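PDB 2R8Q: class I phosphodiesterase PDEB1 from Leishmania major, which belongs to the class I phosphodiesterases and has an all-helical catalytic domain that binds zinc and magnesium ions, modelled here with 3-isobutyl-1-methylxanthine. Local coordinates for residues E129-V132 / L133-A137. Residues are numbered along the deposited sequence; the frame is centred on the assembly and turned at random.
Sequences ECYV and LLVTA
Thr136 and Val132, one turn apart on helix 127-139, illustrate how a hydroxyl can be housed on a largely apolar stretch of a buried helix. Thr136 OG1 donates to Val132 O at 2.7 Å, and Thr136 N reaches the same oxygen at 2.8 Å. The two donors come from opposite faces of the carbonyl plane, the hydroxyl from above it, 41° out. With chi1 at -61°, OG1 lies beside the threonine's own N, close to Val132 O, while CG2 is anti to that N. Here the packing is tight: Leu207, Cys210 and Val211 of helix 197-212 and Ile250 of helix 239-254 touch the threonine side chain, which lies about 10 Å from both the zinc and magnesium ions. The pairing of Tyr131 with Val135 is looser, although also buried; CE1 of the ring and Val135 CG2 approach to 3.8 Å. That methyl sits over one face, displaced toward the rim, in a CH-pi contact. Phe76 also meets the ring, and the phenol OH is hydrogen-bonded to Val191 O. Regular i to i+4 backbone bonding continues toward Glu129, whose O accepts from Leu133 N at 2.9 Å. Doubly gripped, Val132 O satisfies a buried hydroxyl within the helix itself, consistent with close apolar contact between neighbouring helices.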
ATOM      1  N   GLU A 129      -4.692   0.131 -25.204  1.00 15.28           N
ATOM      2  CA  GLU A 129      -4.633  -1.051 -24.349  1.00 14.95           C
ATOM      3  C   GLU A 129      -3.339  -1.829 -24.568  1.00 15.11           C
ATOM      4  O   GLU A 129      -2.780  -2.394 -23.626  1.00 15.36           O
ATOM      5  CB  GLU A 129      -5.872  -1.918 -24.587  1.00 14.97           C
ATOM      6  CG  GLU A 129      -7.132  -1.187 -24.142  1.00 17.12           C
ATOM      7  CD  GLU A 129      -8.426  -1.843 -24.568  1.00 18.02           C
ATOM      8  OE1 GLU A 129      -8.451  -2.546 -25.602  1.00 17.51           O
ATOM      9  OE2 GLU A 129      -9.439  -1.621 -23.871  1.00 18.13           O
ATOM     10  N   CYS A 130      -2.846  -1.848 -25.803  1.00 15.40           N
ATOM     11  CA  CYS A 130      -1.590  -2.538 -26.087  1.00 15.63           C
ATOM     12  C   CYS A 130      -0.459  -1.817 -25.357  1.00 14.95           C
ATOM     13  O   CYS A 130       0.413  -2.451 -24.759  1.00 15.18           O
ATOM     14  CB  CYS A 130      -1.306  -2.551 -27.590  1.00 15.35           C
ATOM     15  SG  CYS A 130      -2.368  -3.672 -28.522  1.00 18.14           S
ATOM     16  N   TYR A 131      -0.486  -0.487 -25.412  1.00 14.61           N
ATOM     17  CA  TYR A 131       0.519   0.347 -24.762  1.00 14.84           C
ATOM     18  C   TYR A 131       0.500   0.122 -23.254  1.00 14.06           C
ATOM     19  O   TYR A 131       1.535  -0.142 -22.641  1.00 15.49           O
ATOM     20  CB  TYR A 131       0.249   1.822 -25.086  1.00 15.18           C
ATOM     21  CG  TYR A 131       1.181   2.807 -24.419  1.00 15.28           C
ATOM     22  CD1 TYR A 131       2.567   2.669 -24.522  1.00 17.12           C
ATOM     23  CD2 TYR A 131       0.679   3.885 -23.695  1.00 16.01           C
ATOM     24  CE1 TYR A 131       3.427   3.582 -23.917  1.00 16.31           C
ATOM     25  CE2 TYR A 131       1.532   4.804 -23.086  1.00 15.92           C
ATOM     26  CZ  TYR A 131       2.904   4.643 -23.201  1.00 17.27           C
ATOM     27  OH  TYR A 131       3.750   5.533 -22.583  1.00 17.76           O
ATOM     28  N   VAL A 132      -0.684   0.218 -22.658  1.00 14.13           N
ATOM     29  CA  VAL A 132      -0.816   0.016 -21.222  1.00 14.70           C
ATOM     30  C   VAL A 132      -0.371  -1.386 -20.805  1.00 14.30           C
ATOM     31  O   VAL A 132       0.274  -1.556 -19.774  1.00 14.04           O
ATOM     32  CB  VAL A 132      -2.271   0.264 -20.767  1.00 15.15           C
ATOM     33  CG1 VAL A 132      -2.426  -0.079 -19.287  1.00 15.48           C
ATOM     34  CG2 VAL A 132      -2.641   1.725 -21.020  1.00 16.93           C
ATOM     35  N   LEU A 133      -0.697  -2.393 -21.610  1.00 15.03           N
ATOM     36  CA  LEU A 133      -0.302  -3.757 -21.281  1.00 14.23           C
ATOM     37  C   LEU A 133       1.221  -3.894 -21.214  1.00 14.91           C
ATOM     38  O   LEU A 133       1.764  -4.500 -20.285  1.00 13.99           O
ATOM     39  CB  LEU A 133      -0.870  -4.732 -22.317  1.00 15.80           C
ATOM     40  CG  LEU A 133      -0.549  -6.216 -22.122  1.00 17.16           C
ATOM     41  CD1 LEU A 133      -1.058  -6.690 -20.760  1.00 18.20           C
ATOM     42  CD2 LEU A 133      -1.202  -7.021 -23.237  1.00 19.76           C
ATOM     43  N   LEU A 134       1.914  -3.308 -22.187  1.00 14.27           N
ATOM     44  CA  LEU A 134       3.370  -3.384 -22.223  1.00 15.56           C
ATOM     45  C   LEU A 134       4.012  -2.636 -21.057  1.00 14.61           C
ATOM     46  O   LEU A 134       4.995  -3.108 -20.479  1.00 13.77           O
ATOM     47  CB  LEU A 134       3.888  -2.852 -23.565  1.00 15.27           C
ATOM     48  CG  LEU A 134       3.491  -3.743 -24.747  1.00 16.25           C
ATOM     49  CD1 LEU A 134       3.815  -3.046 -26.061  1.00 17.66           C
ATOM     50  CD2 LEU A 134       4.229  -5.075 -24.655  1.00 18.25           C
ATOM     51  N   VAL A 135       3.456  -1.478 -20.712  1.00 14.65           N
ATOM     52  CA  VAL A 135       3.961  -0.685 -19.601  1.00 16.04           C
ATOM     53  C   VAL A 135       3.731  -1.451 -18.299  1.00 15.59           C
ATOM     54  O   VAL A 135       4.606  -1.509 -17.436  1.00 15.96           O
ATOM     55  CB  VAL A 135       3.232   0.680 -19.526  1.00 18.28           C
ATOM     56  CG1 VAL A 135       3.507   1.360 -18.187  1.00 20.14           C
ATOM     57  CG2 VAL A 135       3.686   1.564 -20.678  1.00 21.20           C
ATOM     58  N   THR A 136       2.549  -2.049 -18.173  1.00 15.40           N
ATOM     59  CA  THR A 136       2.193  -2.804 -16.978  1.00 15.09           C
ATOM     60  C   THR A 136       3.169  -3.947 -16.710  1.00 15.55           C
ATOM     61  O   THR A 136       3.484  -4.250 -15.560  1.00 14.04           O
ATOM     62  CB  THR A 136       0.763  -3.367 -17.094  1.00 14.83           C
ATOM     63  OG1 THR A 136      -0.158  -2.277 -17.219  1.00 15.41           O
ATOM     64  CG2 THR A 136       0.395  -4.178 -15.858  1.00 17.91           C
ATOM     65  N   ALA A 137       3.655  -4.583 -17.769  1.00 14.74           N
ATOM     66  CA  ALA A 137       4.600  -5.675 -17.592  1.00 15.37           C
ATOM     67  C   ALA A 137       5.795  -5.247 -16.732  1.00 14.23           C
ATOM     68  O   ALA A 137       6.274  -6.013 -15.902  1.00 14.60           O
ATOM     69  CB  ALA A 137       5.084  -6.174 -18.955  1.00 16.40           C
TER